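Local coordinates for protein fructose-bisphosphatase (Pyrococcus horikoshii, PDB 1VDW) that probably hydrolyses fructose 1,6-bisphosphate to fructose 6-phosphate and phosphate as a magnesium-dependent homodimeric enzyme of the inositol monophosphatase superfamily, at residues R143-A146 against E147-I151; L177-A180 against Y181-R184; A238-N241 against E242-E246. All coordinates share one frame; numbering follows the deposited sequence.

In the fold
The three contacts follow one another along the chain, and each is local, between neighbouring stretches. Contact 1 is the bend that leads into strand 150-154, contact 2 runs along helix 175-184, and contact 3 joins strand 234-239 to helix 242-250. Strands 150-154 and 234-239 belong to the same five-stranded mixed sheet. Contacts 1 and 3 have centres about 10 Å apart and touch, Leu145 meeting Asn241 and Pro149 meeting Leu244. The centre of contact 2 is about 14 Å from that of contact 3, and its Leu179 and Leu182 pack on Ala238. Contacts 1 and 2 do not touch each other, yet both reach the second subunit, so this region joins sheet, helices and dimer interface.

Contact 1 (R143-A146 against E147-I151); sequences RELA and EKPSI
Arg143 and Leu145 meet Ser150 and Pro149 across a turn of the backbone, whose arms, 143 to 146 and 147 to 150, run 128° apart as the chain leads into strand 150-154. Leu145 spans the inside of the bend: its CD1 lies 3.5 Å from Glu147 O and 4.0 Å from Pro149 CB, the leucine crossing the proline ring obliquely. With CG swung away from its own backbone N (chi1 -177°), the leucine carries this methyl inward, and both Leu145 and Pro149 also rest on Leu244 of helix 242-250. Arg143 stretches out from CG to NE and brings the edge of its guanidinium to Ser150, NH2 standing 3.7 Å from Ser150 CB with that carbon in the plane of the group. The polar ends find their partners beyond the turn. Arg143 NH2 forms a salt bridge with Asp188 and a hydrogen bond with Tyr90 of the second subunit, while Ser150 OG bonds to Arg168. Asp188 also accepts from Ser150 N. The arms touch each other mainly by van der Waals packing, and the shared carboxylate of Asp188 ties both together; its charge probably helps to fix the arginine at the dimer interface.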
ATOM      1  N   ARG A 143      13.765  -9.458   9.512  1.00 11.32           N
ATOM      2  CA  ARG A 143      13.813 -10.869   9.173  1.00 12.14           C
ATOM      3  C   ARG A 143      15.145 -11.196   8.519  1.00 13.87           C
ATOM      4  O   ARG A 143      15.861 -10.312   8.050  1.00 13.26           O
ATOM      5  CB  ARG A 143      12.669 -11.240   8.227  1.00 12.15           C
ATOM      6  CG  ARG A 143      12.772 -10.652   6.824  1.00 12.70           C
ATOM      7  CD  ARG A 143      11.555 -11.063   6.008  1.00 13.37           C
ATOM      8  NE  ARG A 143      11.543 -10.507   4.659  1.00 12.26           N
ATOM      9  CZ  ARG A 143      10.438 -10.359   3.933  1.00 12.45           C
ATOM     10  NH1 ARG A 143       9.260 -10.715   4.431  1.00 13.01           N
ATOM     11  NH2 ARG A 143      10.509  -9.876   2.704  1.00 14.42           N
ATOM     12  N   GLU A 144      15.479 -12.478   8.510  1.00 16.71           N
ATOM     13  CA  GLU A 144      16.711 -12.924   7.889  1.00 18.27           C
ATOM     14  C   GLU A 144      16.432 -12.964   6.388  1.00 18.68           C
ATOM     15  O   GLU A 144      15.339 -13.346   5.968  1.00 21.13           O
ATOM     16  CB  GLU A 144      17.075 -14.319   8.405  1.00 22.53           C
ATOM     17  CG  GLU A 144      18.542 -14.684   8.261  1.00 26.54           C
ATOM     18  CD  GLU A 144      18.871 -16.025   8.892  1.00 29.08           C
ATOM     19  OE1 GLU A 144      20.072 -16.353   9.001  1.00 31.79           O
ATOM     20  OE2 GLU A 144      17.931 -16.755   9.274  1.00 30.95           O
ATOM     21  N   LEU A 145      17.400 -12.543   5.584  1.00 18.06           N
ATOM     22  CA  LEU A 145      17.235 -12.558   4.133  1.00 17.69           C
ATOM     23  C   LEU A 145      17.401 -14.005   3.678  1.00 18.13           C
ATOM     24  O   LEU A 145      18.491 -14.568   3.778  1.00 19.15           O
ATOM     25  CB  LEU A 145      18.290 -11.667   3.469  1.00 17.98           C
ATOM     26  CG  LEU A 145      18.219 -11.511   1.947  1.00 17.41           C
ATOM     27  CD1 LEU A 145      16.857 -10.953   1.539  1.00 18.04           C
ATOM     28  CD2 LEU A 145      19.342 -10.592   1.484  1.00 20.31           C
ATOM     29  N   ALA A 146      16.325 -14.604   3.178  1.00 18.35           N
ATOM     30  CA  ALA A 146      16.374 -15.999   2.750  1.00 19.43           C
ATOM     31  C   ALA A 146      15.758 -16.274   1.384  1.00 19.87           C
ATOM     32  O   ALA A 146      15.542 -17.430   1.020  1.00 19.74           O
ATOM     33  CB  ALA A 146      15.709 -16.880   3.801  1.00 20.89           C
ATOM     34  N   GLU A 147      15.467 -15.219   0.633  1.00 18.51           N
ATOM     35  CA  GLU A 147      14.896 -15.359  -0.704  1.00 18.44           C
ATOM     36  C   GLU A 147      15.100 -14.057  -1.455  1.00 16.99           C
ATOM     37  O   GLU A 147      15.628 -13.098  -0.894  1.00 17.66           O
ATOM     38  CB  GLU A 147      13.403 -15.691  -0.632  1.00 19.88           C
ATOM     39  CG  GLU A 147      12.581 -14.740   0.222  1.00 22.26           C
ATOM     40  CD  GLU A 147      11.088 -14.962   0.066  1.00 25.68           C
ATOM     41  OE1 GLU A 147      10.659 -16.134   0.013  1.00 27.30           O
ATOM     42  OE2 GLU A 147      10.339 -13.964   0.006  1.00 26.23           O
ATOM     43  N   LYS A 148      14.704 -14.012  -2.722  1.00 15.80           N
ATOM     44  CA  LYS A 148      14.872 -12.779  -3.477  1.00 15.49           C
ATOM     45  C   LYS A 148      14.084 -11.741  -2.679  1.00 13.92           C
ATOM     46  O   LYS A 148      12.899 -11.925  -2.390  1.00 14.54           O
ATOM     47  CB  LYS A 148      14.341 -12.935  -4.900  1.00 16.17           C
ATOM     48  CG  LYS A 148      14.967 -11.950  -5.869  1.00 18.15           C
ATOM     49  CD  LYS A 148      14.581 -12.250  -7.301  1.00 18.69           C
ATOM     50  CE  LYS A 148      15.280 -11.300  -8.250  1.00 21.42           C
ATOM     51  NZ  LYS A 148      14.975 -11.610  -9.672  1.00 24.17           N
ATOM     52  N   PRO A 149      14.738 -10.634  -2.312  1.00 14.34           N
ATOM     53  CA  PRO A 149      14.117  -9.568  -1.521  1.00 12.86           C
ATOM     54  C   PRO A 149      12.874  -8.841  -2.013  1.00 12.23           C
ATOM     55  O   PRO A 149      12.614  -8.722  -3.206  1.00 11.94           O
ATOM     56  CB  PRO A 149      15.279  -8.608  -1.274  1.00 14.06           C
ATOM     57  CG  PRO A 149      16.109  -8.767  -2.502  1.00 15.19           C
ATOM     58  CD  PRO A 149      16.108 -10.260  -2.711  1.00 14.55           C
ATOM     59  N   SER A 150      12.108  -8.373  -1.032  1.00 11.38           N
ATOM     60  CA  SER A 150      10.896  -7.594  -1.257  1.00 10.29           C
ATOM     61  C   SER A 150      11.269  -6.246  -0.663  1.00  9.25           C
ATOM     62  O   SER A 150      11.661  -6.171   0.501  1.00 10.15           O
ATOM     63  CB  SER A 150       9.711  -8.188  -0.500  1.00 11.48           C
ATOM     64  OG  SER A 150       9.401  -9.480  -0.986  1.00 11.84           O
ATOM     65  N   ILE A 151      11.149  -5.183  -1.447  1.00  9.21           N
ATOM     66  CA  ILE A 151      11.547  -3.874  -0.954  1.00  8.86           C
ATOM     67  C   ILE A 151      10.577  -2.752  -1.263  1.00  8.76           C
ATOM     68  O   ILE A 151       9.720  -2.879  -2.131  1.00  9.05           O
ATOM     69  CB  ILE A 151      12.918  -3.452  -1.568  1.00  8.21           C
ATOM     70  CG1 ILE A 151      12.748  -3.062  -3.045  1.00  9.75           C
ATOM     71  CG2 ILE A 151      13.919  -4.602  -1.443  1.00 10.08           C
ATOM     72  CD1 ILE A 151      13.958  -2.346  -3.642  1.00 10.87           C
TER

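Contact 2 (L177-A180 against Y181-R184); sequences LELA and YLAR
Tyr181 N donates to Leu177 O at 2.7 Å, the shortest of four successive i to i+4 bonds in helix 175-184. Leu182 N to Glu178 O and Ala183 N to Leu179 O continue the series, and Arg184 N to Ala180 O, 3.1 Å long, is the most bent, with an angle of 136° at the hydrogen. The carboxylate of Glu178 is held by Tyr154, Ser152 and the backbone N of Leu172, so this buried acid is well supplied with donors. Arg184 bonds to Asn94 O of the second subunit. Leu177 O also meets the Tyr181 ring: it lies 3.1 Å above one face, displaced toward the rim. The ring reaches this place because CG is turned beside the backbone N (chi1 -72°), which lays the tyrosine along Leu177, both side chains pointing the same way. Leu177 CB is 4.3 Å from Tyr181 CZ, and the hydroxyl beyond it bonds to Glu118. Replacing Tyr181 by an alanine is likely to leave Glu118 without this hydroxyl partner and to open a gap beside Leu177. On another flank of the helix Leu179 CD2 approaches Leu182 CD2 at 4.5 Å, a looser apolar pair. Tyr181 also packs on Pro97 of the second subunit. The helix thus lies between two sheets: Leu177 rests on strand 110-118, Ala180 and Tyr181 on strand 123-128, and Leu179 and Leu182 on Ala238 of strand 234-239.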
ATOM      1  N   LEU A 177       5.698   3.951   7.637  1.00  9.11           N
ATOM      2  CA  LEU A 177       5.191   2.588   7.662  1.00  9.51           C
ATOM      3  C   LEU A 177       6.130   1.639   6.952  1.00  9.21           C
ATOM      4  O   LEU A 177       6.315   0.504   7.386  1.00  9.45           O
ATOM      5  CB  LEU A 177       3.811   2.495   7.010  1.00 10.46           C
ATOM      6  CG  LEU A 177       2.671   3.162   7.773  1.00 10.87           C
ATOM      7  CD1 LEU A 177       1.373   2.881   7.048  1.00 10.81           C
ATOM      8  CD2 LEU A 177       2.608   2.631   9.206  1.00 11.53           C
ATOM      9  N   GLU A 178       6.729   2.085   5.856  1.00  7.95           N
ATOM     10  CA  GLU A 178       7.621   1.196   5.143  1.00  7.81           C
ATOM     11  C   GLU A 178       8.827   0.849   6.009  1.00  8.11           C
ATOM     12  O   GLU A 178       9.270  -0.295   6.030  1.00  8.35           O
ATOM     13  CB  GLU A 178       7.964   1.814   3.784  1.00  9.24           C
ATOM     14  CG  GLU A 178       6.754   1.654   2.852  1.00  9.93           C
ATOM     15  CD  GLU A 178       6.708   2.622   1.693  1.00  9.72           C
ATOM     16  OE1 GLU A 178       6.660   3.844   1.937  1.00 10.53           O
ATOM     17  OE2 GLU A 178       6.702   2.157   0.530  1.00  9.23           O
ATOM     18  N   LEU A 179       9.329   1.819   6.765  1.00  7.57           N
ATOM     19  CA  LEU A 179      10.441   1.560   7.668  1.00  8.22           C
ATOM     20  C   LEU A 179       9.978   0.660   8.825  1.00  8.83           C
ATOM     21  O   LEU A 179      10.725  -0.211   9.273  1.00  8.95           O
ATOM     22  CB  LEU A 179      11.008   2.879   8.196  1.00  9.01           C
ATOM     23  CG  LEU A 179      11.835   3.641   7.154  1.00  9.76           C
ATOM     24  CD1 LEU A 179      12.081   5.063   7.627  1.00 10.33           C
ATOM     25  CD2 LEU A 179      13.160   2.913   6.916  1.00 11.70           C
ATOM     26  N   ALA A 180       8.754   0.865   9.307  1.00  7.94           N
ATOM     27  CA  ALA A 180       8.213   0.034  10.379  1.00  8.42           C
ATOM     28  C   ALA A 180       8.056  -1.403   9.871  1.00  8.08           C
ATOM     29  O   ALA A 180       8.283  -2.363  10.611  1.00  8.33           O
ATOM     30  CB  ALA A 180       6.864   0.580  10.842  1.00  9.66           C
ATOM     31  N   TYR A 181       7.653  -1.547   8.611  1.00  7.69           N
ATOM     32  CA  TYR A 181       7.483  -2.871   8.023  1.00  7.85           C
ATOM     33  C   TYR A 181       8.836  -3.565   7.945  1.00  8.67           C
ATOM     34  O   TYR A 181       8.937  -4.767   8.191  1.00  9.29           O
ATOM     35  CB  TYR A 181       6.859  -2.774   6.630  1.00  8.78           C
ATOM     36  CG  TYR A 181       5.392  -2.382   6.609  1.00  8.80           C
ATOM     37  CD1 TYR A 181       4.654  -2.225   7.787  1.00  9.81           C
ATOM     38  CD2 TYR A 181       4.745  -2.157   5.397  1.00  9.06           C
ATOM     39  CE1 TYR A 181       3.305  -1.847   7.749  1.00  9.27           C
ATOM     40  CE2 TYR A 181       3.409  -1.781   5.350  1.00 10.50           C
ATOM     41  CZ  TYR A 181       2.698  -1.628   6.526  1.00  9.85           C
ATOM     42  OH  TYR A 181       1.380  -1.238   6.449  1.00 11.39           O
ATOM     43  N   LEU A 182       9.872  -2.812   7.586  1.00  8.79           N
ATOM     44  CA  LEU A 182      11.218  -3.367   7.540  1.00  9.27           C
ATOM     45  C   LEU A 182      11.597  -3.836   8.949  1.00  9.26           C
ATOM     46  O   LEU A 182      12.139  -4.930   9.134  1.00 10.36           O
ATOM     47  CB  LEU A 182      12.205  -2.296   7.076  1.00  9.00           C
ATOM     48  CG  LEU A 182      13.697  -2.602   7.236  1.00 10.19           C
ATOM     49  CD1 LEU A 182      14.092  -3.778   6.358  1.00 12.77           C
ATOM     50  CD2 LEU A 182      14.496  -1.360   6.876  1.00 10.90           C
ATOM     51  N   ALA A 183      11.276  -3.010   9.940  1.00  8.90           N
ATOM     52  CA  ALA A 183      11.600  -3.304  11.327  1.00  8.86           C
ATOM     53  C   ALA A 183      10.992  -4.593  11.859  1.00 10.78           C
ATOM     54  O   ALA A 183      11.590  -5.256  12.708  1.00 11.55           O
ATOM     55  CB  ALA A 183      11.188  -2.136  12.212  1.00  9.49           C
ATOM     56  N   ARG A 184       9.807  -4.961  11.382  1.00 10.46           N
ATOM     57  CA  ARG A 184       9.185  -6.181  11.886  1.00 10.82           C
ATOM     58  C   ARG A 184       9.294  -7.374  10.945  1.00 11.87           C
ATOM     59  O   ARG A 184       8.732  -8.434  11.213  1.00 13.20           O
ATOM     60  CB  ARG A 184       7.720  -5.935  12.268  1.00 11.66           C
ATOM     61  CG  ARG A 184       6.789  -5.616  11.117  1.00 10.80           C
ATOM     62  CD  ARG A 184       5.345  -5.515  11.609  1.00 12.27           C
ATOM     63  NE  ARG A 184       4.433  -5.121  10.538  1.00 12.68           N
ATOM     64  CZ  ARG A 184       4.006  -5.933   9.577  1.00 11.84           C
ATOM     65  NH1 ARG A 184       4.392  -7.199   9.550  1.00 12.23           N
ATOM     66  NH2 ARG A 184       3.223  -5.466   8.617  1.00 12.66           N
TER

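Contact 3 (A238-N241 against E242-E246); sequences AANN and EELLE
Asn241 folds its side chain back over the first turn of helix 242-250, where OD1 accepts from Leu244 N at 2.9 Å. The donor lies in the carbonyl plane, on a lone pair of OD1, and the N-H points at the oxygen with an angle of 153°. Turning CG anti to the backbone N (chi1 -180°) places the amide beside the start of the helix, with OD1 also 3.2 Å from Glu243 CB. Two waters extend the grip on this amide. One donates to both Asn241 OD1 and Glu243 OE2, at 2.8 Å from the former; the other accepts from Asn241 ND2 and makes a weak bond to the same carboxylate oxygen. The extended side chain of Glu243 therefore reaches the asparagine through solvent.

This is a classical asparagine N-cap, set where strand 234-239 gives way to the helix. The side-chain oxygen takes up an N-H that has no preceding turn to bond to, and the backbone of the cap residue starts the regular series: Leu245 N donates to Asn241 O at 3.0 Å, with an angle of 161°.

Leu244 and Leu245, the next most covered residues, direct their side chains back toward the strand and the loop. Leu244 CD2 comes to 4.1 Å from Asn240 OD1. The amide nitrogen of Asn240 is committed to Asp188. Leu245 brings CB to 4.1 Å from Ala239 CB, the alanine side chain facing the helix, and reaches Ile215 and Lys217 of the adjacent strand 215-217. Lys217 also forms a salt bridge with Glu242, on the same first turn of the helix.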
ATOM      1  N   ALA A 238      17.847   1.473   3.528  1.00 12.53           N
ATOM      2  CA  ALA A 238      17.750   0.711   4.767  1.00 11.98           C
ATOM      3  C   ALA A 238      17.527  -0.750   4.414  1.00 12.21           C
ATOM      4  O   ALA A 238      16.701  -1.063   3.552  1.00 13.27           O
ATOM      5  CB  ALA A 238      16.595   1.235   5.615  1.00 13.43           C
ATOM      6  N   ALA A 239      18.244  -1.649   5.077  1.00 11.42           N
ATOM      7  CA  ALA A 239      18.101  -3.063   4.772  1.00 11.48           C
ATOM      8  C   ALA A 239      18.369  -3.971   5.956  1.00 12.12           C
ATOM      9  O   ALA A 239      18.896  -3.547   6.984  1.00 13.36           O
ATOM     10  CB  ALA A 239      19.024  -3.438   3.608  1.00 13.39           C
ATOM     11  N   ASN A 240      18.009  -5.236   5.785  1.00 11.75           N
ATOM     12  CA  ASN A 240      18.198  -6.248   6.816  1.00 13.63           C
ATOM     13  C   ASN A 240      19.442  -7.077   6.514  1.00 16.18           C
ATOM     14  O   ASN A 240      19.665  -8.120   7.128  1.00 18.33           O
ATOM     15  CB  ASN A 240      16.981  -7.174   6.857  1.00 13.07           C
ATOM     16  CG  ASN A 240      16.788  -7.949   5.560  1.00 12.47           C
ATOM     17  OD1 ASN A 240      17.519  -7.761   4.584  1.00 13.19           O
ATOM     18  ND2 ASN A 240      15.792  -8.823   5.546  1.00 13.10           N
ATOM     19  N   ASN A 241      20.258  -6.603   5.580  1.00 15.33           N
ATOM     20  CA  ASN A 241      21.445  -7.339   5.165  1.00 17.38           C
ATOM     21  C   ASN A 241      22.433  -6.378   4.511  1.00 17.30           C
ATOM     22  O   ASN A 241      22.072  -5.635   3.600  1.00 16.98           O
ATOM     23  CB  ASN A 241      21.003  -8.432   4.184  1.00 18.08           C
ATOM     24  CG  ASN A 241      22.146  -9.281   3.684  1.00 20.11           C
ATOM     25  OD1 ASN A 241      22.883  -8.883   2.783  1.00 21.29           O
ATOM     26  ND2 ASN A 241      22.297 -10.465   4.266  1.00 20.62           N
ATOM     27  N   GLU A 242      23.679  -6.393   4.982  1.00 18.78           N
ATOM     28  CA  GLU A 242      24.714  -5.509   4.451  1.00 18.59           C
ATOM     29  C   GLU A 242      25.026  -5.765   2.979  1.00 16.78           C
ATOM     30  O   GLU A 242      25.210  -4.822   2.211  1.00 17.61           O
ATOM     31  CB  GLU A 242      25.994  -5.640   5.284  1.00 20.64           C
ATOM     32  CG  GLU A 242      27.169  -4.781   4.812  1.00 22.24           C
ATOM     33  CD  GLU A 242      26.864  -3.291   4.791  1.00 23.26           C
ATOM     34  OE1 GLU A 242      26.170  -2.804   5.710  1.00 25.20           O
ATOM     35  OE2 GLU A 242      27.335  -2.599   3.863  1.00 24.78           O
ATOM     36  N   GLU A 243      25.087  -7.032   2.582  1.00 17.86           N
ATOM     37  CA  GLU A 243      25.384  -7.356   1.189  1.00 19.48           C
ATOM     38  C   GLU A 243      24.301  -6.815   0.259  1.00 17.75           C
ATOM     39  O   GLU A 243      24.599  -6.297  -0.814  1.00 18.07           O
ATOM     40  CB  GLU A 243      25.519  -8.869   0.997  1.00 21.15           C
ATOM     41  CG  GLU A 243      25.966  -9.264  -0.405  1.00 25.51           C
ATOM     42  CD  GLU A 243      26.073 -10.767  -0.590  1.00 28.74           C
ATOM     43  OE1 GLU A 243      26.576 -11.198  -1.649  1.00 31.89           O
ATOM     44  OE2 GLU A 243      25.652 -11.515   0.319  1.00 30.94           O
ATOM     45  N   LEU A 244      23.044  -6.937   0.674  1.00 17.64           N
ATOM     46  CA  LEU A 244      21.930  -6.441  -0.125  1.00 16.78           C
ATOM     47  C   LEU A 244      22.015  -4.922  -0.234  1.00 14.55           C
ATOM     48  O   LEU A 244      21.840  -4.352  -1.311  1.00 15.55           O
ATOM     49  CB  LEU A 244      20.600  -6.848   0.518  1.00 17.43           C
ATOM     50  CG  LEU A 244      19.322  -6.213  -0.044  1.00 16.71           C
ATOM     51  CD1 LEU A 244      19.214  -6.490  -1.533  1.00 17.62           C
ATOM     52  CD2 LEU A 244      18.108  -6.762   0.699  1.00 17.22           C
ATOM     53  N   LEU A 245      22.297  -4.272   0.890  1.00 15.59           N
ATOM     54  CA  LEU A 245      22.411  -2.821   0.912  1.00 16.21           C
ATOM     55  C   LEU A 245      23.498  -2.382  -0.066  1.00 15.61           C
ATOM     56  O   LEU A 245      23.301  -1.455  -0.850  1.00 16.38           O
ATOM     57  CB  LEU A 245      22.740  -2.342   2.331  1.00 17.46           C
ATOM     58  CG  LEU A 245      22.511  -0.858   2.644  1.00 18.87           C
ATOM     59  CD1 LEU A 245      22.492  -0.661   4.149  1.00 19.36           C
ATOM     60  CD2 LEU A 245      23.586  -0.002   1.997  1.00 22.00           C
ATOM     61  N   GLU A 246      24.644  -3.053  -0.026  1.00 17.53           N
ATOM     62  CA  GLU A 246      25.735  -2.710  -0.927  1.00 18.51           C
ATOM     63  C   GLU A 246      25.365  -2.981  -2.382  1.00 18.50           C
ATOM     64  O   GLU A 246      25.743  -2.223  -3.276  1.00 18.82           O
ATOM     65  CB  GLU A 246      27.005  -3.472  -0.534  1.00 20.04           C
ATOM     66  CG  GLU A 246      27.669  -2.891   0.707  1.00 22.48           C
ATOM     67  CD  GLU A 246      28.945  -3.604   1.089  1.00 24.48           C
ATOM     68  OE1 GLU A 246      29.740  -3.929   0.182  1.00 26.20           O
ATOM     69  OE2 GLU A 246      29.159  -3.827   2.299  1.00 26.31           O
TER
HETATM   70  O   HOH W   1      24.975 -11.746   3.545  1.00 31.93           O
HETATM   71  O   HOH W   2      23.048 -10.878   0.830  1.00 32.76           O